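Local coordinates for protein Ac-ASP-7 (Ancylostoma caninum, PDB 3S6S) that is of unknown function but, as a secreted hookworm member of the SCP/TAPS (pathogenesis-related protein) family, probably takes part in host-parasite interactions, at residues D23-G28 with N104-V109; R16-A21 with S90-I95; R32-E37 with E171-Y176; C54-E59 with H73-T78. All blocks are in the same frame, centred on the assembly; numbering follows the deposited sequence.

Contact 1 (D23-G28 with N104-V109)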
loop_
_atom_site.group_PDB
_atom_site.type_symbol
_atom_site.label_atom_id
_atom_site.label_comp_id
_atom_site.label_asym_id
_atom_site.label_seq_id
_atom_site.Cartn_x
_atom_site.Cartn_y
_atom_site.Cartn_z
ATOM N N ASP A 23 -4.635 -4.174 -3.040
ATOM C CA ASP A 23 -4.588 -4.317 -1.598
ATOM C C ASP A 23 -3.940 -5.632 -1.188
ATOM O O ASP A 23 -3.157 -5.674 -0.238
ATOM C CB ASP A 23 -5.990 -4.210 -1.016
ATOM C CG ASP A 23 -6.017 -4.495 0.458
ATOM O OD1 ASP A 23 -6.208 -5.675 0.837
ATOM O OD2 ASP A 23 -5.825 -3.539 1.232
ATOM N N THR A 24 -4.247 -6.701 -1.915
ATOM C CA THR A 24 -3.665 -8.003 -1.594
ATOM C C THR A 24 -2.174 -8.039 -1.922
ATOM O O THR A 24 -1.367 -8.573 -1.154
ATOM C CB THR A 24 -4.399 -9.163 -2.302
ATOM O OG1 THR A 24 -5.743 -9.266 -1.791
ATOM C CG2 THR A 24 -3.680 -10.465 -2.043
ATOM N N PHE A 25 -1.809 -7.440 -3.050
ATOM C CA PHE A 25 -0.408 -7.305 -3.404
ATOM C C PHE A 25 0.358 -6.564 -2.313
ATOM O O PHE A 25 1.422 -6.995 -1.882
ATOM C CB PHE A 25 -0.260 -6.564 -4.730
ATOM C CG PHE A 25 1.159 -6.206 -5.065
ATOM C CD1 PHE A 25 1.724 -5.032 -4.579
ATOM C CD2 PHE A 25 1.925 -7.039 -5.879
ATOM C CE1 PHE A 25 3.033 -4.692 -4.888
ATOM C CE2 PHE A 25 3.236 -6.724 -6.186
ATOM C CZ PHE A 25 3.793 -5.539 -5.698
ATOM N N HIS A 26 -0.177 -5.434 -1.871
ATOM C CA HIS A 26 0.470 -4.680 -0.799
ATOM C C HIS A 26 0.552 -5.459 0.501
ATOM O O HIS A 26 1.640 -5.666 1.036
ATOM C CB HIS A 26 -0.259 -3.359 -0.540
ATOM C CG HIS A 26 0.120 -2.272 -1.493
ATOM N ND1 HIS A 26 -0.382 -2.199 -2.774
ATOM C CD2 HIS A 26 0.955 -1.215 -1.353
ATOM C CE1 HIS A 26 0.112 -1.131 -3.375
ATOM N NE2 HIS A 26 0.934 -0.523 -2.537
ATOM N N ASN A 27 -0.595 -5.883 1.027
ATOM C CA ASN A 27 -0.584 -6.448 2.377
ATOM C C ASN A 27 -0.051 -7.867 2.444
ATOM O O ASN A 27 0.571 -8.267 3.445
ATOM C CB ASN A 27 -1.937 -6.277 3.074
ATOM C CG ASN A 27 -2.156 -4.844 3.542
ATOM O OD1 ASN A 27 -1.310 -4.273 4.257
ATOM N ND2 ASN A 27 -3.258 -4.237 3.102
ATOM N N GLY A 28 -0.257 -8.613 1.361
ATOM C CA GLY A 28 0.390 -9.904 1.207
ATOM C C GLY A 28 1.903 -9.807 1.332
ATOM O O GLY A 28 2.531 -10.595 2.043
ATOM N N ASN A 104 12.616 1.114 -6.036
ATOM C CA ASN A 104 12.295 2.408 -5.462
ATOM C C ASN A 104 10.815 2.525 -5.115
ATOM O O ASN A 104 10.463 3.073 -4.075
ATOM C CB ASN A 104 12.749 3.558 -6.367
ATOM C CG ASN A 104 14.265 3.666 -6.453
ATOM O OD1 ASN A 104 14.828 3.885 -7.531
ATOM N ND2 ASN A 104 14.938 3.491 -5.316
ATOM N N SER A 105 9.952 2.007 -5.987
ATOM C CA SER A 105 8.525 1.972 -5.686
ATOM C C SER A 105 8.268 1.086 -4.475
ATOM O O SER A 105 7.475 1.428 -3.610
ATOM C CB SER A 105 7.723 1.463 -6.892
ATOM O OG SER A 105 7.625 2.458 -7.901
ATOM N N MET A 106 8.958 -0.051 -4.417
ATOM C CA MET A 106 8.728 -1.025 -3.365
ATOM C C MET A 106 9.108 -0.506 -1.976
ATOM O O MET A 106 8.533 -0.940 -0.986
ATOM C CB MET A 106 9.424 -2.348 -3.679
ATOM C CG MET A 106 8.802 -3.103 -4.854
ATOM S SD MET A 106 7.078 -3.599 -4.583
ATOM C CE MET A 106 6.239 -2.347 -5.501
ATOM N N ARG A 107 10.061 0.421 -1.899
ATOM C CA ARG A 107 10.354 1.079 -0.630
ATOM C C ARG A 107 9.106 1.663 0.021
ATOM O O ARG A 107 8.914 1.529 1.230
ATOM C CB ARG A 107 11.362 2.205 -0.806
ATOM C CG ARG A 107 12.790 1.794 -0.658
ATOM C CD ARG A 107 13.629 3.049 -0.478
ATOM N NE ARG A 107 14.006 3.216 0.914
ATOM C CZ ARG A 107 13.901 4.348 1.585
ATOM N NH1 ARG A 107 13.434 5.439 0.975
ATOM N NH2 ARG A 107 14.281 4.384 2.862
ATOM N N GLN A 108 8.272 2.333 -0.772
ATOM C CA GLN A 108 7.032 2.883 -0.234
ATOM C C GLN A 108 6.037 1.776 0.146
ATOM O O GLN A 108 5.471 1.779 1.239
ATOM C CB GLN A 108 6.398 3.852 -1.229
ATOM C CG GLN A 108 5.049 4.369 -0.780
ATOM C CD GLN A 108 5.143 5.297 0.427
ATOM O OE1 GLN A 108 5.570 6.459 0.307
ATOM N NE2 GLN A 108 4.744 4.790 1.603
ATOM N N VAL A 109 5.848 0.827 -0.767
ATOM C CA VAL A 109 4.908 -0.276 -0.598
ATOM C C VAL A 109 5.121 -1.003 0.723
ATOM O O VAL A 109 4.187 -1.469 1.379
ATOM C CB VAL A 109 5.105 -1.296 -1.738
ATOM C CG1 VAL A 109 4.322 -2.592 -1.469
ATOM C CG2 VAL A 109 4.711 -0.661 -3.070
#
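Met-106 and Val-109, one turn apart on helix 103-110, meet Phe-25 and His-26 of helix 16-34, and the contact is almost wholly apolar: no hydrogen bond passes between 23-28 and 104-109. The two short helical segments run at 80° to each other with axes 11.1 Å apart at closest approach. The CA atoms of His-26 and Val-109 come within 6.3 Å.

The sulfur contact is a Met-aromatic one. Met-106 SD lies 4.0 Å from Phe-25 CZ. The line from the ring centre to SD is 79° off the ring normal, so the sulfur addresses the edge rather than a face. The bent methionine chain also brings its CE methyl against Phe-25 CE1 and CZ.

Val-109 makes the second apolar contact. With CG1 anti to the backbone N (chi1 170°) and CG2 beside it, each methyl meets one imidazole atom: CG1 is 3.6 Å from His-26 CD2, CG2 3.8 Å from His-26 NE2. CG1 also approaches Phe-25 CE1 obliquely, at 4.2 Å.

His-26 ND1 is hydrogen-bonded to Ile-22 O and NE2 to Tyr-140 OH, which would restrict the ring's rotation. This near-perpendicular helix crossing in the core of the SCP/TAPS fold is flanked by helix 88-99, with Leu-96 against Phe-25 and Phe-99 against Met-106 and Val-109, and by strand 133-140 through Tyr-140.

Contact 2 (R16-A21 with S90-I95)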
loop_
_atom_site.group_PDB
_atom_site.type_symbol
_atom_site.label_atom_id
_atom_site.label_comp_id
_atom_site.label_asym_id
_atom_site.label_seq_id
_atom_site.Cartn_x
_atom_site.Cartn_y
_atom_site.Cartn_z
ATOM N N ARG A 16 -14.119 -3.267 -7.089
ATOM C CA ARG A 16 -13.662 -4.219 -6.091
ATOM C C ARG A 16 -12.454 -5.089 -6.485
ATOM O O ARG A 16 -11.438 -5.071 -5.805
ATOM C CB ARG A 16 -14.842 -5.084 -5.651
ATOM C CG ARG A 16 -14.526 -6.030 -4.520
ATOM C CD ARG A 16 -15.797 -6.503 -3.847
ATOM N NE ARG A 16 -15.495 -7.451 -2.788
ATOM C CZ ARG A 16 -16.258 -8.497 -2.488
ATOM N NH1 ARG A 16 -17.367 -8.719 -3.184
ATOM N NH2 ARG A 16 -15.907 -9.321 -1.502
ATOM N N PRO A 17 -12.558 -5.868 -7.570
ATOM C CA PRO A 17 -11.410 -6.746 -7.837
ATOM C C PRO A 17 -10.099 -5.986 -8.107
ATOM O O PRO A 17 -9.029 -6.504 -7.782
ATOM C CB PRO A 17 -11.851 -7.558 -9.064
ATOM C CG PRO A 17 -12.924 -6.763 -9.691
ATOM C CD PRO A 17 -13.607 -5.989 -8.594
ATOM N N PHE A 18 -10.175 -4.790 -8.681
ATOM C CA PHE A 18 -8.969 -3.972 -8.866
ATOM C C PHE A 18 -8.401 -3.510 -7.527
ATOM O O PHE A 18 -7.212 -3.668 -7.266
ATOM C CB PHE A 18 -9.248 -2.771 -9.767
ATOM C CG PHE A 18 -9.662 -3.152 -11.143
ATOM C CD1 PHE A 18 -11.002 -3.245 -11.472
ATOM C CD2 PHE A 18 -8.711 -3.452 -12.109
ATOM C CE1 PHE A 18 -11.391 -3.615 -12.757
ATOM C CE2 PHE A 18 -9.090 -3.824 -13.398
ATOM C CZ PHE A 18 -10.427 -3.906 -13.722
ATOM N N ARG A 19 -9.280 -2.960 -6.691
ATOM C CA ARG A 19 -8.952 -2.578 -5.331
ATOM C C ARG A 19 -8.377 -3.744 -4.544
ATOM O O ARG A 19 -7.418 -3.590 -3.778
ATOM C CB ARG A 19 -10.200 -2.065 -4.617
ATOM C CG ARG A 19 -10.020 -1.871 -3.128
ATOM C CD ARG A 19 -11.222 -1.175 -2.517
ATOM N NE ARG A 19 -12.330 -2.099 -2.305
ATOM C CZ ARG A 19 -13.538 -1.978 -2.851
ATOM N NH1 ARG A 19 -13.819 -0.963 -3.658
ATOM N NH2 ARG A 19 -14.473 -2.883 -2.590
ATOM N N GLU A 20 -8.955 -4.918 -4.739
ATOM C CA GLU A 20 -8.559 -6.076 -3.963
ATOM C C GLU A 20 -7.226 -6.623 -4.416
ATOM O O GLU A 20 -6.392 -7.014 -3.598
ATOM C CB GLU A 20 -9.648 -7.132 -4.034
ATOM C CG GLU A 20 -10.929 -6.631 -3.407
ATOM C CD GLU A 20 -11.801 -7.739 -2.887
ATOM O OE1 GLU A 20 -11.602 -8.895 -3.323
ATOM O OE2 GLU A 20 -12.682 -7.446 -2.045
ATOM N N ALA A 21 -7.021 -6.627 -5.723
ATOM C CA ALA A 21 -5.770 -7.097 -6.294
ATOM C C ALA A 21 -4.602 -6.244 -5.777
ATOM O O ALA A 21 -3.547 -6.766 -5.407
ATOM C CB ALA A 21 -5.840 -7.062 -7.829
ATOM N N SER A 90 -6.406 -8.811 -15.779
ATOM C CA SER A 90 -5.233 -9.658 -15.963
ATOM C C SER A 90 -4.001 -8.782 -16.186
ATOM O O SER A 90 -2.929 -9.060 -15.656
ATOM C CB SER A 90 -5.430 -10.624 -17.135
ATOM O OG SER A 90 -6.370 -11.634 -16.802
ATOM N N ALA A 91 -4.176 -7.720 -16.965
ATOM C CA ALA A 91 -3.103 -6.773 -17.212
ATOM C C ALA A 91 -2.570 -6.189 -15.897
ATOM O O ALA A 91 -1.354 -6.133 -15.674
ATOM C CB ALA A 91 -3.585 -5.662 -18.139
ATOM N N LEU A 92 -3.497 -5.760 -15.039
ATOM C CA LEU A 92 -3.171 -5.186 -13.741
ATOM C C LEU A 92 -2.282 -6.146 -12.991
ATOM O O LEU A 92 -1.210 -5.777 -12.501
ATOM C CB LEU A 92 -4.445 -4.948 -12.937
ATOM C CG LEU A 92 -4.430 -4.060 -11.681
ATOM C CD1 LEU A 92 -4.707 -4.880 -10.430
ATOM C CD2 LEU A 92 -3.150 -3.219 -11.540
ATOM N N LYS A 93 -2.733 -7.390 -12.917
ATOM C CA LYS A 93 -1.988 -8.430 -12.226
ATOM C C LYS A 93 -0.541 -8.512 -12.728
ATOM O O LYS A 93 0.383 -8.721 -11.937
ATOM C CB LYS A 93 -2.684 -9.756 -12.387
ATOM N N GLU A 94 -0.354 -8.340 -14.038
ATOM C CA GLU A 94 0.970 -8.417 -14.650
ATOM C C GLU A 94 1.765 -7.146 -14.375
ATOM O O GLU A 94 2.955 -7.197 -14.069
ATOM C CB GLU A 94 0.859 -8.630 -16.160
ATOM C CG GLU A 94 0.211 -9.946 -16.546
ATOM C CD GLU A 94 0.062 -10.126 -18.055
ATOM O OE1 GLU A 94 0.140 -9.121 -18.809
ATOM O OE2 GLU A 94 -0.133 -11.287 -18.480
ATOM N N ILE A 95 1.095 -6.007 -14.502
ATOM C CA ILE A 95 1.698 -4.715 -14.185
ATOM C C ILE A 95 2.246 -4.685 -12.764
ATOM O O ILE A 95 3.315 -4.129 -12.528
ATOM C CB ILE A 95 0.699 -3.586 -14.379
ATOM C CG1 ILE A 95 0.525 -3.325 -15.869
ATOM C CG2 ILE A 95 1.162 -2.326 -13.667
ATOM C CD1 ILE A 95 -0.591 -2.374 -16.177
#
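The CA atoms of Phe-18 and Leu-92 stand 7.7 Å apart and those of Ala-21 and Lys-93 7.2 Å, so the first turns of helix 16-34 approach helix 88-99 closely enough for short side chains to bridge them.

Leu-92 carries its side of the contact. Its CB is directed at the other helix, and CG lies anti to the backbone N (chi1 -166°), which extends the branch into the groove between Phe-18 and Ala-21, residues three apart on one helical face. The CD1 methyl reaches Ala-21 CB at 3.6 Å, a methyl-to-methyl contact between two side chains that both start out toward the opposite segment. Against Phe-18 the fit is looser: Leu-92 CG is 4.3 Å from Phe-18 CD2 and near the ring plane, hence at the edge of the phenyl group. CD1 also passes the backbone carbonyl, 4.2 Å from Phe-18 O.

No hydrogen bond crosses the interface. One polar interaction of 16-21 runs along its own helix, where Arg-16 NE bonds Glu-20 OE2 at 2.9 Å in a salt bridge, approaching from above the carboxylate plane.

The two helices pack on one face of the mixed sheet, consistent with the alpha-beta-alpha sandwich of the SCP/TAPS fold: Trp-136 of strand 133-140 touches both Phe-18 and Leu-92, and Phe-80 of strand 76-83 touches Leu-92.

Contact 3 (R32-E37 with E171-Y176); sequences RIAKGE and EWNLCY
Asn-173 has the largest share of the buried surface, and its carboxamide meets the aliphatic part of Lys-35 and the methyl of Ala-34. The lysine chain crosses the asparagine at about a right angle: Lys-35 CD is 3.3 Å from Asn-173 OD1, and Lys-35 CG is 3.7 Å from Asn-173 ND2, so methylenes rather than the ammonium group touch the amide. A bend at chi3 (85°) turns the end of the lysine chain, and NZ is in a salt bridge with Glu-37 OE1 at 3.4 Å, its hydrogen bond weak.

Both backbones turn here. Helix 16-34 ends in a Schellman motif, with Glu-37 N bonded to Arg-32 O and Gly-36 N to Ile-33 O; Gly-36, at positive phi (57°), is its C-prime residue. Asn-173 also has positive phi, in the turn linking strands 169-170 and 175-176, where Glu-171 N bonds Leu-174 O. The contact therefore sets the tip of this small cysteine-rich hairpin against the helix terminus.

Ala-34 directs CB toward the hairpin and meets Asn-173 ND2 at 3.9 Å and Asn-173 O at 4.0 Å. One turn back on the helix, Gln-31 touches Asn-173 and Trp-172, while the disulfide Cys-162–Cys-175 ties the hairpin to the preceding loop.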
loop_
_atom_site.group_PDB
_atom_site.type_symbol
_atom_site.label_atom_id
_atom_site.label_comp_id
_atom_site.label_asym_id
_atom_site.label_seq_id
_atom_site.Cartn_x
_atom_site.Cartn_y
_atom_site.Cartn_z
ATOM N N ARG A 32 4.395 -11.131 4.577
ATOM C CA ARG A 32 5.560 -11.994 4.397
ATOM C C ARG A 32 6.838 -11.333 4.894
ATOM O O ARG A 32 7.707 -11.987 5.473
ATOM C CB ARG A 32 5.700 -12.413 2.935
ATOM C CG ARG A 32 4.605 -13.359 2.471
ATOM C CD ARG A 32 4.340 -13.202 0.975
ATOM N NE ARG A 32 5.580 -13.092 0.210
ATOM C CZ ARG A 32 5.663 -12.543 -0.999
ATOM N NH1 ARG A 32 4.574 -12.037 -1.582
ATOM N NH2 ARG A 32 6.838 -12.482 -1.620
ATOM N N ILE A 33 6.955 -10.030 4.688
ATOM C CA ILE A 33 8.124 -9.322 5.195
ATOM C C ILE A 33 8.145 -9.328 6.717
ATOM O O ILE A 33 9.193 -9.556 7.326
ATOM C CB ILE A 33 8.199 -7.899 4.677
ATOM C CG1 ILE A 33 8.264 -7.917 3.153
ATOM C CG2 ILE A 33 9.415 -7.180 5.263
ATOM C CD1 ILE A 33 8.668 -6.606 2.557
ATOM N N ALA A 34 6.985 -9.096 7.328
ATOM C CA ALA A 34 6.877 -9.084 8.785
ATOM C C ALA A 34 7.407 -10.387 9.371
ATOM O O ALA A 34 8.084 -10.393 10.395
ATOM C CB ALA A 34 5.435 -8.864 9.215
ATOM N N LYS A 35 7.091 -11.489 8.712
ATOM C CA LYS A 35 7.512 -12.800 9.183
ATOM C C LYS A 35 8.920 -13.099 8.686
ATOM O O LYS A 35 9.386 -14.238 8.754
ATOM C CB LYS A 35 6.535 -13.867 8.705
ATOM C CG LYS A 35 5.137 -13.701 9.265
ATOM C CD LYS A 35 4.072 -14.225 8.288
ATOM C CE LYS A 35 3.843 -15.731 8.425
ATOM N NZ LYS A 35 3.025 -16.282 7.290
ATOM N N GLY A 36 9.582 -12.065 8.173
ATOM C CA GLY A 36 10.946 -12.173 7.693
ATOM C C GLY A 36 11.151 -13.219 6.612
ATOM O O GLY A 36 12.273 -13.703 6.423
ATOM N N GLU A 37 10.087 -13.564 5.892
ATOM C CA GLU A 37 10.188 -14.609 4.877
ATOM C C GLU A 37 9.803 -14.177 3.462
ATOM O O GLU A 37 9.266 -14.968 2.683
ATOM C CB GLU A 37 9.389 -15.840 5.296
ATOM C CG GLU A 37 7.903 -15.670 5.243
ATOM C CD GLU A 37 7.209 -16.608 6.198
ATOM O OE1 GLU A 37 6.032 -16.937 5.962
ATOM O OE2 GLU A 37 7.847 -17.008 7.197
ATOM N N GLU A 171 -3.674 -8.368 13.723
ATOM C CA GLU A 171 -4.620 -9.325 13.183
ATOM C C GLU A 171 -4.031 -10.564 12.530
ATOM O O GLU A 171 -4.167 -11.670 13.063
ATOM C CB GLU A 171 -5.669 -8.668 12.294
ATOM C CG GLU A 171 -7.065 -8.726 12.927
ATOM C CD GLU A 171 -7.199 -9.828 13.993
ATOM O OE1 GLU A 171 -6.772 -10.981 13.737
ATOM O OE2 GLU A 171 -7.715 -9.531 15.095
ATOM N N TRP A 172 -3.404 -10.405 11.378
ATOM C CA TRP A 172 -2.789 -11.554 10.731
ATOM C C TRP A 172 -1.281 -11.293 10.700
ATOM O O TRP A 172 -0.673 -11.190 9.642
ATOM C CB TRP A 172 -3.341 -11.724 9.320
ATOM C CG TRP A 172 -4.853 -11.772 9.205
ATOM C CD1 TRP A 172 -5.658 -12.891 9.282
ATOM C CD2 TRP A 172 -5.737 -10.669 8.942
ATOM N NE1 TRP A 172 -6.971 -12.544 9.090
ATOM C CE2 TRP A 172 -7.053 -11.191 8.886
ATOM C CE3 TRP A 172 -5.543 -9.291 8.753
ATOM C CZ2 TRP A 172 -8.169 -10.386 8.644
ATOM C CZ3 TRP A 172 -6.655 -8.487 8.519
ATOM C CH2 TRP A 172 -7.956 -9.039 8.474
ATOM N N ASN A 173 -0.714 -11.198 11.894
ATOM C CA ASN A 173 0.607 -10.630 12.158
ATOM C C ASN A 173 0.885 -9.261 11.514
ATOM O O ASN A 173 2.035 -8.877 11.292
ATOM C CB ASN A 173 1.757 -11.642 11.982
ATOM C CG ASN A 173 1.895 -12.144 10.567
ATOM O OD1 ASN A 173 1.585 -13.310 10.277
ATOM N ND2 ASN A 173 2.382 -11.278 9.672
ATOM N N LEU A 174 -0.186 -8.521 11.252
ATOM C CA LEU A 174 -0.065 -7.119 10.900
ATOM C C LEU A 174 -0.708 -6.281 11.999
ATOM O O LEU A 174 -1.701 -6.704 12.595
ATOM C CB LEU A 174 -0.713 -6.838 9.541
ATOM C CG LEU A 174 -0.009 -7.493 8.345
ATOM C CD1 LEU A 174 -0.837 -7.346 7.091
ATOM C CD2 LEU A 174 1.388 -6.901 8.149
ATOM N N CYS A 175 -0.107 -5.120 12.283
ATOM C CA CYS A 175 -0.693 -4.105 13.157
ATOM C C CYS A 175 -1.608 -3.174 12.361
ATOM O O CYS A 175 -1.264 -2.738 11.264
ATOM C CB CYS A 175 0.402 -3.288 13.839
ATOM S SG CYS A 175 1.541 -4.270 14.854
ATOM N N TYR A 176 -2.783 -2.884 12.900
ATOM C CA TYR A 176 -3.704 -1.956 12.251
ATOM C C TYR A 176 -4.079 -0.809 13.185
ATOM O O TYR A 176 -4.513 -1.035 14.311
ATOM C CB TYR A 176 -4.975 -2.678 11.793
ATOM C CG TYR A 176 -4.770 -3.663 10.664
ATOM C CD1 TYR A 176 -4.346 -4.969 10.914
ATOM C CD2 TYR A 176 -5.003 -3.295 9.351
ATOM C CE1 TYR A 176 -4.167 -5.877 9.882
ATOM C CE2 TYR A 176 -4.818 -4.191 8.318
ATOM C CZ TYR A 176 -4.408 -5.486 8.594
ATOM O OH TYR A 176 -4.229 -6.375 7.563
#

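Contact 4 (C54-E59 with H73-T78)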
loop_
_atom_site.group_PDB
_atom_site.type_symbol
_atom_site.label_atom_id
_atom_site.label_comp_id
_atom_site.label_asym_id
_atom_site.label_seq_id
_atom_site.Cartn_x
_atom_site.Cartn_y
_atom_site.Cartn_z
ATOM N N CYS A 54 -10.650 5.144 1.218
ATOM C CA CYS A 54 -11.324 5.744 0.069
ATOM C C CYS A 54 -10.985 7.210 -0.099
ATOM O O CYS A 54 -10.947 7.709 -1.223
ATOM C CB CYS A 54 -12.842 5.594 0.174
ATOM S SG CYS A 54 -13.429 3.899 0.394
ATOM N N GLY A 55 -10.761 7.896 1.017
ATOM C CA GLY A 55 -10.301 9.272 0.995
ATOM C C GLY A 55 -8.973 9.390 0.278
ATOM O O GLY A 55 -8.803 10.251 -0.586
ATOM N N LEU A 56 -8.031 8.513 0.614
ATOM C CA LEU A 56 -6.751 8.504 -0.081
ATOM C C LEU A 56 -6.870 7.988 -1.519
ATOM O O LEU A 56 -6.066 8.356 -2.368
ATOM C CB LEU A 56 -5.693 7.706 0.679
ATOM C CG LEU A 56 -5.293 8.262 2.038
ATOM C CD1 LEU A 56 -4.248 7.369 2.681
ATOM C CD2 LEU A 56 -4.791 9.702 1.894
ATOM N N GLU A 57 -7.863 7.146 -1.801
ATOM C CA GLU A 57 -8.085 6.777 -3.191
ATOM C C GLU A 57 -8.515 8.006 -4.003
ATOM O O GLU A 57 -8.067 8.205 -5.125
ATOM C CB GLU A 57 -9.094 5.650 -3.358
ATOM C CG GLU A 57 -9.704 5.672 -4.754
ATOM C CD GLU A 57 -10.500 4.424 -5.117
ATOM O OE1 GLU A 57 -10.401 3.397 -4.404
ATOM O OE2 GLU A 57 -11.217 4.487 -6.136
ATOM N N GLU A 58 -9.363 8.836 -3.415
ATOM C CA GLU A 58 -9.754 10.083 -4.025
ATOM C C GLU A 58 -8.553 11.046 -4.187
ATOM O O GLU A 58 -8.469 11.794 -5.170
ATOM C CB GLU A 58 -10.890 10.718 -3.218
ATOM C CG GLU A 58 -11.354 12.104 -3.680
ATOM C CD GLU A 58 -11.620 12.225 -5.192
ATOM O OE1 GLU A 58 -11.503 13.365 -5.717
ATOM O OE2 GLU A 58 -11.944 11.207 -5.848
ATOM N N GLU A 59 -7.620 11.028 -3.239
ATOM C CA GLU A 59 -6.420 11.837 -3.420
ATOM C C GLU A 59 -5.596 11.272 -4.578
ATOM O O GLU A 59 -5.051 12.013 -5.387
ATOM C CB GLU A 59 -5.578 11.934 -2.137
ATOM C CG GLU A 59 -6.322 12.467 -0.895
ATOM C CD GLU A 59 -5.364 12.802 0.247
ATOM O OE1 GLU A 59 -5.830 13.304 1.296
ATOM O OE2 GLU A 59 -4.139 12.576 0.085
ATOM N N HIS A 73 0.074 17.418 -0.031
ATOM C CA HIS A 73 -0.572 16.963 1.187
ATOM C C HIS A 73 0.346 16.030 1.977
ATOM O O HIS A 73 -0.089 15.359 2.913
ATOM C CB HIS A 73 -1.926 16.320 0.855
ATOM C CG HIS A 73 -2.882 17.261 0.184
ATOM N ND1 HIS A 73 -3.826 17.990 0.876
ATOM C CD2 HIS A 73 -3.012 17.623 -1.115
ATOM C CE1 HIS A 73 -4.513 18.737 0.031
ATOM N NE2 HIS A 73 -4.038 18.533 -1.184
ATOM N N HIS A 74 1.622 16.000 1.591
ATOM C CA HIS A 74 2.652 15.289 2.347
ATOM C C HIS A 74 2.423 13.793 2.396
ATOM O O HIS A 74 2.628 13.151 3.435
ATOM C CB HIS A 74 2.770 15.864 3.757
ATOM C CG HIS A 74 3.184 17.303 3.770
ATOM N ND1 HIS A 74 2.294 18.333 3.992
ATOM C CD2 HIS A 74 4.388 17.883 3.537
ATOM C CE1 HIS A 74 2.935 19.485 3.911
ATOM N NE2 HIS A 74 4.205 19.239 3.637
ATOM N N ARG A 75 2.019 13.250 1.253
ATOM C CA ARG A 75 1.755 11.829 1.108
ATOM C C ARG A 75 2.900 11.118 0.410
ATOM O O ARG A 75 3.717 11.743 -0.255
ATOM C CB ARG A 75 0.490 11.614 0.269
ATOM C CG ARG A 75 -0.700 12.410 0.721
ATOM C CD ARG A 75 -1.097 12.007 2.117
ATOM N NE ARG A 75 -2.477 12.384 2.389
ATOM C CZ ARG A 75 -2.997 12.463 3.611
ATOM N NH1 ARG A 75 -2.244 12.207 4.676
ATOM N NH2 ARG A 75 -4.268 12.796 3.769
ATOM N N GLY A 76 2.930 9.796 0.542
ATOM C CA GLY A 76 3.769 8.977 -0.306
ATOM C C GLY A 76 2.964 8.668 -1.560
ATOM O O GLY A 76 1.727 8.681 -1.528
ATOM N N VAL A 77 3.662 8.404 -2.662
ATOM C CA VAL A 77 3.014 8.119 -3.929
ATOM C C VAL A 77 3.752 6.992 -4.637
ATOM O O VAL A 77 4.985 6.961 -4.645
ATOM C CB VAL A 77 3.001 9.360 -4.863
ATOM C CG1 VAL A 77 2.262 9.049 -6.173
ATOM C CG2 VAL A 77 2.369 10.554 -4.173
ATOM N N THR A 78 2.995 6.060 -5.212
ATOM C CA THR A 78 3.533 5.136 -6.202
ATOM C C THR A 78 2.733 5.200 -7.506
ATOM O O THR A 78 1.552 5.531 -7.516
ATOM C CB THR A 78 3.567 3.678 -5.704
ATOM O OG1 THR A 78 2.228 3.227 -5.418
ATOM C CG2 THR A 78 4.466 3.560 -4.468
#
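Arg-75 and Glu-59 form a bidentate salt bridge, one nitrogen to each carboxylate oxygen. Arg-75 NE bonds Glu-59 OE2 at 2.8 Å with an N-H...O angle of 167°. Arg-75 NH2 bonds Glu-59 OE1 at 3.0 Å, straighter still at 175°. The grip is side-on. Both oxygens lie near the guanidinium plane and are met on their syn sides, yet the carboxylate and guanidinium planes are twisted 26° apart. Glu-59 reaches across with its chain extended beyond CG, whereas Arg-75 bends at chi2, and its CG too lies close to the carboxylate, 3.5 Å from Glu-59 OE2.

Between its segments the chain passes through helix 69-72, which closes in a Schellman motif with His-74 at positive phi as C-prime residue. Arg-75 follows directly and leads into strand 76-83, so the ion pair clamps helix 54-65 to the entry of that strand of the mixed sheet.

Van der Waals contact adds to the ionic one: the Leu-56 CD2 methyl lies over one face of the guanidinium, 3.6 Å from Arg-75 NE, while the carboxylate occupies the edge. His-73 contributes more marginally, its CB 4.4 Å from Glu-59 OE2. Val-139 of strand 133-140 touches Leu-56, Glu-59 and Arg-75 alike.

Helix 16-34 contributes to three of the four contacts: 16-21 meets helix 88-99 in contact 2, 23-28 meets helix 103-110 in contact 1, and its C-terminal end, with the residues after it, meets the hairpin in contact 3. The centres of contacts 2 and 3 are 22 Å apart, each 13 Å from contact 1, and all three cross one another along the chain. Contact 4 lies within the sequence span of each; its centre is 14 Å from contact 1, which it touches where Gln-108 packs on Gly-76. Contacts 3 and 4 flank the chain's centre. Contacts 1 and 2 join helices to one another, contact 4 joins a helix to the mixed sheet's edge strand, and contact 3 holds the hairpin to the helix end.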